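Local coordinates for protein WbmS, polysaccharide deacetylase involved in O-antigen biosynthesis (Bordetella bronchiseptica, PDB 3HFT) that is probably a zinc-dependent polysaccharide deacetylase that removes acetyl groups from a sugar during O-antigen biosynthesis, at residues Asp44-Ala49 against Arg125-Val130; Trp177-Ala182 against Pro209-Met214. All blocks are in the same frame, centred on the assembly; numbering follows the deposited sequence.

Contact 1. Residues Asp44-Ala49 against Arg125-Val130; sequences DIDWAA and RSHSLV. With EDO (1,2-ethanediol), chain F; EDO (1,2-ethanediol), chain D.
Trp47 meets His127 in a T-shaped stack, the edge of the indole six-membered ring directed at one face of the imidazole, with the two planes at 87°. From CB of His127 the ring extends with CG anti to the backbone N (chi1 -177°), a torsion that carries it across to the 44-49 loop. CG then lies 3.8 Å from Trp47 CH2, and CD2 packs against the same corner of the indole. CE1 has two neighbours: Trp47 CZ3 at 3.6 Å, which stands over the centre of the ring, and Asp46 OD2 at 3.5 Å, which approaches at the ring edge. His127 NE2 also lies under the indole edge, 3.8 Å from Trp47 CZ3. Ser128 OG lies over the opposite face. ND1 is a ligand of the zinc ion, as is Asp46 OD1, and His92 NE2 completes an Asp-His-His metal site as in polysaccharide deacetylases of the NodB type. Within this site the Asp46 carboxylate stands steeply, 78°, against the imidazole plane.

Deeper in, a buried salt bridge ties the end of strand 39-44 to the 125-130 loop: Arg125 NH1 donates to Asp44 OD1 over 2.9 Å. The acceptor is near the guanidinium plane, yet the donor stands above the carboxylate plane. A bend at chi3 in the otherwise extended arginine chain brings NH1 to the carboxylate. Thr42 and Cys148 also bond the guanidinium, and Tyr175 makes a cation-pi contact with it, so its rotation is restrained.

Contact 2. Residues Trp177-Ala182 against Pro209-Met214; sequences WEDDVA and PIHVYM. With EDO (1,2-ethanediol), chain D.
One oxygen of a bound 1,2-ethanediol, O1, bridges His211 and Asp180. His211 NE2 donates to it almost straight, 2.7 Å at 174°, with O1 lying at the imidazole edge near the ring plane, and the diol oxygen in turn donates to Asp180 OD2 over 2.8 Å. Direct contact between the two side chains is looser, Asp180 CB standing 3.9 Å from His211 NE2. The other ring nitrogen, ND1, is hydrogen-bonded to Thr216, which supports this orientation of the ring. Ile210 CG2 sits over the centre of one face.

Residues 177-182 run from the weakly bonded strand 177-178 into helix 179-185, and helix 209-214 follows the neighbouring parallel strand 203-207 of the distorted alpha/beta barrel expected of this deacetylase family; Glu178 is the N-cap of the first helix. Asp179, in that helix's first turn, sets its carboxylate nearly perpendicular to the imidazole, at 88°. Its OD2 rests 3.3 Å from His211 CB, while OD1 lies 3.6 Å from His211 CD2. The stronger hold on OD1 is His208 ND1; Asp180 N adds a weak bond of 2.8 Å. With chi1 at 52°, CG of Asp179 sits between its backbone N and carbonyl carbon, which keeps OD1 near the N-H of Asp180.

Contact 1 and contact 2 have centres about 12 Å apart and meet through the same 1,2-ethanediol: while one hydroxyl is held in contact 2, the other, O2, donates to Asp46 OD2 over 2.6 Å, beside the zinc ion. The diol, probably from the crystallisation liquor, thus spans from the metal site to the 177-182/209-214 pair, consistent with both lining one pocket. His208 joins them as well, touching Asp46 while its ND1 bonds Asp179. Strands 39-44 and 203-207 are neighbours in the parallel sheet, and their exits pack directly, Asp44 O lying 3.3 Å from Pro209 CD and Ala48 CB 4.0 Å from Pro209 CB.

Contact 1. Residues Asp44-Ala49 against Arg125-Val130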
loop_
_atom_site.group_PDB
_atom_site.type_symbol
_atom_site.label_atom_id
_atom_site.label_comp_id
_atom_site.label_asym_id
_atom_site.label_seq_id
_atom_site.Cartn_x
_atom_site.Cartn_y
_atom_site.Cartn_z
ATOM N N ASP A 44 13.556 -4.786 10.020
ATOM C CA ASP A 44 13.175 -5.973 9.280
ATOM C C ASP A 44 14.423 -6.894 9.305
ATOM O O ASP A 44 15.465 -6.599 8.679
ATOM C CB ASP A 44 12.838 -5.636 7.838
ATOM C CG ASP A 44 11.528 -4.861 7.697
ATOM O OD1 ASP A 44 10.780 -4.722 8.684
ATOM O OD2 ASP A 44 11.252 -4.404 6.567
ATOM N N ILE A 45 14.326 -7.959 10.067
ATOM C CA ILE A 45 15.494 -8.804 10.365
ATOM C C ILE A 45 16.041 -9.473 9.090
ATOM O O ILE A 45 17.238 -9.591 8.924
ATOM C CB ILE A 45 15.176 -9.746 11.543
ATOM C CG1 ILE A 45 14.961 -8.903 12.829
ATOM C CG2 ILE A 45 16.301 -10.822 11.751
ATOM C CD1 ILE A 45 14.551 -9.724 14.090
ATOM N N ASP A 46 15.155 -9.852 8.174
ATOM C CA ASP A 46 15.522 -10.445 6.878
ATOM C C ASP A 46 16.594 -11.531 6.955
ATOM O O ASP A 46 17.591 -11.497 6.220
ATOM C CB ASP A 46 15.920 -9.363 5.867
ATOM C CG ASP A 46 14.718 -8.632 5.329
ATOM O OD1 ASP A 46 13.672 -8.698 6.005
ATOM O OD2 ASP A 46 14.816 -7.994 4.260
ATOM N N TRP A 47 16.375 -12.499 7.831
ATOM C CA TRP A 47 17.233 -13.683 7.911
ATOM C C TRP A 47 18.704 -13.402 8.206
ATOM O O TRP A 47 19.561 -14.218 7.900
ATOM C CB TRP A 47 17.091 -14.557 6.637
ATOM C CG TRP A 47 15.652 -14.953 6.407
ATOM C CD1 TRP A 47 15.001 -16.011 6.965
ATOM C CD2 TRP A 47 14.673 -14.247 5.627
ATOM N NE1 TRP A 47 13.694 -16.018 6.573
ATOM C CE2 TRP A 47 13.458 -14.952 5.752
ATOM C CE3 TRP A 47 14.702 -13.081 4.844
ATOM C CZ2 TRP A 47 12.283 -14.549 5.116
ATOM C CZ3 TRP A 47 13.527 -12.682 4.206
ATOM C CH2 TRP A 47 12.341 -13.419 4.350
ATOM N N ALA A 48 19.007 -12.268 8.825
ATOM C CA ALA A 48 20.392 -11.965 9.210
ATOM C C ALA A 48 20.998 -13.036 10.118
ATOM O O ALA A 48 20.348 -13.579 11.011
ATOM C CB ALA A 48 20.443 -10.608 9.907
ATOM N N ALA A 49 22.272 -13.325 9.907
ATOM C CA ALA A 49 22.997 -14.197 10.782
ATOM C C ALA A 49 22.957 -13.576 12.184
ATOM O O ALA A 49 22.860 -12.372 12.330
ATOM C CB ALA A 49 24.470 -14.321 10.300
ATOM N N ARG A 125 4.912 -6.437 9.439
ATOM C CA ARG A 125 5.298 -5.884 8.145
ATOM C C ARG A 125 5.654 -7.088 7.309
ATOM O O ARG A 125 6.352 -7.990 7.799
ATOM C CB ARG A 125 6.487 -4.935 8.209
ATOM C CG ARG A 125 6.807 -4.330 6.840
ATOM C CD ARG A 125 7.975 -3.411 6.975
ATOM N NE ARG A 125 7.649 -2.178 7.669
ATOM C CZ ARG A 125 8.460 -1.556 8.524
ATOM N NH1 ARG A 125 9.612 -2.097 8.899
ATOM N NH2 ARG A 125 8.090 -0.400 9.050
ATOM N N SER A 126 5.128 -7.130 6.081
ATOM C CA SER A 126 5.378 -8.255 5.175
ATOM C C SER A 126 6.703 -8.112 4.462
ATOM O O SER A 126 7.062 -7.022 4.025
ATOM C CB SER A 126 4.287 -8.361 4.118
ATOM O OG SER A 126 3.020 -8.594 4.709
ATOM N N HIS A 127 7.434 -9.227 4.324
ATOM C CA HIS A 127 8.628 -9.225 3.518
ATOM C C HIS A 127 8.205 -8.833 2.112
ATOM O O HIS A 127 7.160 -9.296 1.616
ATOM C CB HIS A 127 9.338 -10.574 3.478
ATOM C CG HIS A 127 10.610 -10.511 2.700
ATOM N ND1 HIS A 127 11.631 -9.651 3.047
ATOM C CD2 HIS A 127 11.003 -11.135 1.562
ATOM C CE1 HIS A 127 12.623 -9.786 2.178
ATOM N NE2 HIS A 127 12.259 -10.667 1.260
ATOM N N SER A 128 8.969 -7.920 1.514
ATOM C CA SER A 128 8.666 -7.356 0.182
ATOM C C SER A 128 7.320 -6.617 0.104
ATOM O O SER A 128 6.798 -6.379 -0.987
ATOM C CB SER A 128 8.782 -8.413 -0.909
ATOM O OG SER A 128 10.151 -8.828 -0.962
ATOM N N LEU A 129 6.776 -6.278 1.272
ATOM C CA LEU A 129 5.552 -5.484 1.371
ATOM C C LEU A 129 4.409 -6.138 0.633
ATOM O O LEU A 129 3.567 -5.475 0.012
ATOM C CB LEU A 129 5.835 -4.045 0.882
ATOM C CG LEU A 129 6.950 -3.300 1.638
ATOM C CD1 LEU A 129 7.058 -1.829 1.207
ATOM C CD2 LEU A 129 6.755 -3.381 3.160
ATOM N N VAL A 130 4.374 -7.470 0.705
ATOM C CA VAL A 130 3.283 -8.212 0.116
ATOM C C VAL A 130 2.022 -7.965 0.953
ATOM O O VAL A 130 1.988 -8.226 2.164
ATOM C CB VAL A 130 3.556 -9.749 0.019
ATOM C CG1 VAL A 130 2.325 -10.443 -0.634
ATOM C CG2 VAL A 130 4.854 -10.089 -0.743
HETATM C C1 EDO F . 10.480 -5.126 2.985
HETATM O O1 EDO F . 10.933 -6.378 2.427
HETATM C C2 EDO F . 11.654 -4.500 3.739
HETATM O O2 EDO F . 12.358 -5.483 4.558
HETATM C C1 EDO D . 17.932 -6.239 1.175
HETATM O O1 EDO D . 18.220 -4.869 0.884
HETATM C C2 EDO D . 17.891 -6.447 2.692
HETATM O O2 EDO D . 17.094 -7.596 3.033
#

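Contact 2. Residues Trp177-Ala182 against Pro209-Met214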
loop_
_atom_site.group_PDB
_atom_site.type_symbol
_atom_site.label_atom_id
_atom_site.label_comp_id
_atom_site.label_asym_id
_atom_site.label_seq_id
_atom_site.Cartn_x
_atom_site.Cartn_y
_atom_site.Cartn_z
ATOM N N TRP A 177 10.905 6.101 5.288
ATOM C CA TRP A 177 12.328 5.938 4.995
ATOM C C TRP A 177 12.742 4.495 5.239
ATOM O O TRP A 177 12.261 3.843 6.193
ATOM C CB TRP A 177 13.156 6.897 5.856
ATOM C CG TRP A 177 14.615 7.035 5.406
ATOM C CD1 TRP A 177 15.149 8.066 4.686
ATOM C CD2 TRP A 177 15.719 6.185 5.759
ATOM N NE1 TRP A 177 16.500 7.872 4.501
ATOM C CE2 TRP A 177 16.875 6.727 5.151
ATOM C CE3 TRP A 177 15.830 4.976 6.453
ATOM C CZ2 TRP A 177 18.146 6.121 5.256
ATOM C CZ3 TRP A 177 17.090 4.380 6.566
ATOM C CH2 TRP A 177 18.221 4.947 5.954
ATOM N N GLU A 178 13.600 3.979 4.352
ATOM C CA GLU A 178 14.125 2.611 4.445
ATOM C C GLU A 178 15.527 2.628 3.835
ATOM O O GLU A 178 15.787 3.328 2.827
ATOM C CB GLU A 178 13.198 1.608 3.762
ATOM C CG GLU A 178 13.690 0.162 3.738
ATOM C CD GLU A 178 12.700 -0.787 3.108
ATOM O OE1 GLU A 178 11.468 -0.559 3.261
ATOM O OE2 GLU A 178 13.150 -1.761 2.454
ATOM N N ASP A 179 16.425 1.882 4.449
ATOM C CA ASP A 179 17.838 1.899 4.034
ATOM C C ASP A 179 18.077 1.472 2.606
ATOM O O ASP A 179 18.750 2.207 1.843
ATOM C CB ASP A 179 18.804 1.210 5.048
ATOM C CG ASP A 179 18.396 -0.212 5.447
ATOM O OD1 ASP A 179 17.543 -0.815 4.790
ATOM O OD2 ASP A 179 18.960 -0.730 6.444
ATOM N N ASP A 180 17.586 0.306 2.212
ATOM C CA ASP A 180 17.784 -0.128 0.834
ATOM C C ASP A 180 17.022 0.750 -0.161
ATOM O O ASP A 180 17.521 1.035 -1.257
ATOM C CB ASP A 180 17.519 -1.629 0.637
ATOM C CG ASP A 180 16.175 -2.080 1.142
ATOM O OD1 ASP A 180 15.425 -1.297 1.747
ATOM O OD2 ASP A 180 15.887 -3.275 0.981
ATOM N N VAL A 181 15.862 1.263 0.250
ATOM C CA VAL A 181 15.100 2.217 -0.581
ATOM C C VAL A 181 15.837 3.553 -0.762
ATOM O O VAL A 181 15.774 4.178 -1.838
ATOM C CB VAL A 181 13.663 2.410 -0.027
ATOM C CG1 VAL A 181 12.910 3.472 -0.801
ATOM C CG2 VAL A 181 12.915 1.080 -0.119
ATOM N N ALA A 182 16.583 3.964 0.264
ATOM C CA ALA A 182 17.369 5.173 0.185
ATOM C C ALA A 182 18.425 4.988 -0.901
ATOM O O ALA A 182 18.715 5.915 -1.680
ATOM C CB ALA A 182 18.015 5.468 1.519
ATOM N N PRO A 209 19.413 -5.164 9.594
ATOM C CA PRO A 209 20.656 -5.490 10.280
ATOM C C PRO A 209 21.848 -5.635 9.341
ATOM O O PRO A 209 22.911 -5.080 9.640
ATOM C CB PRO A 209 20.314 -6.791 10.996
ATOM C CG PRO A 209 18.894 -6.598 11.383
ATOM C CD PRO A 209 18.274 -5.895 10.170
ATOM N N ILE A 210 21.648 -6.302 8.201
ATOM C CA ILE A 210 22.724 -6.479 7.227
ATOM C C ILE A 210 23.257 -5.126 6.752
ATOM O O ILE A 210 24.470 -4.945 6.630
ATOM C CB ILE A 210 22.330 -7.405 6.021
ATOM C CG1 ILE A 210 23.601 -7.818 5.261
ATOM C CG2 ILE A 210 21.245 -6.748 5.061
ATOM C CD1 ILE A 210 24.689 -8.587 6.139
ATOM N N HIS A 211 22.383 -4.167 6.513
ATOM C CA HIS A 211 22.874 -2.862 6.029
ATOM C C HIS A 211 23.478 -2.040 7.136
ATOM O O HIS A 211 24.419 -1.277 6.915
ATOM C CB HIS A 211 21.788 -2.093 5.283
ATOM C CG HIS A 211 21.310 -2.793 4.058
ATOM N ND1 HIS A 211 22.176 -3.316 3.130
ATOM C CD2 HIS A 211 20.065 -3.101 3.631
ATOM C CE1 HIS A 211 21.484 -3.894 2.166
ATOM N NE2 HIS A 211 20.198 -3.769 2.443
ATOM N N VAL A 212 22.957 -2.183 8.349
ATOM C CA VAL A 212 23.574 -1.494 9.502
ATOM C C VAL A 212 24.973 -2.092 9.717
ATOM O O VAL A 212 25.933 -1.382 9.935
ATOM C CB VAL A 212 22.678 -1.599 10.775
ATOM C CG1 VAL A 212 23.359 -0.996 12.020
ATOM C CG2 VAL A 212 21.298 -0.907 10.503
ATOM N N TYR A 213 25.092 -3.407 9.656
ATOM C CA TYR A 213 26.391 -4.049 9.829
ATOM C C TYR A 213 27.432 -3.608 8.797
ATOM O O TYR A 213 28.576 -3.346 9.146
ATOM C CB TYR A 213 26.249 -5.574 9.791
ATOM C CG TYR A 213 27.469 -6.268 10.336
ATOM C CD1 TYR A 213 27.602 -6.525 11.708
ATOM C CD2 TYR A 213 28.517 -6.626 9.506
ATOM C CE1 TYR A 213 28.715 -7.145 12.217
ATOM C CE2 TYR A 213 29.652 -7.214 10.028
ATOM C CZ TYR A 213 29.731 -7.475 11.381
ATOM O OH TYR A 213 30.835 -8.093 11.888
HETATM N N MSE A 214 27.048 -3.551 7.532
HETATM C CA MSE A 214 27.991 -3.191 6.453
HETATM C C MSE A 214 28.024 -1.697 6.165
HETATM O O MSE A 214 28.800 -1.264 5.320
HETATM C CB MSE A 214 27.625 -3.896 5.136
HETATM C CG MSE A 214 27.510 -5.435 5.262
HETATM SE SE MSE A 214 27.255 -6.222 3.492
HETATM C CE MSE A 214 28.630 -6.045 3.115
HETATM C C1 EDO D . 17.932 -6.239 1.175
HETATM O O1 EDO D . 18.220 -4.869 0.884
HETATM C C2 EDO D . 17.891 -6.447 2.692
HETATM O O2 EDO D . 17.094 -7.596 3.033
#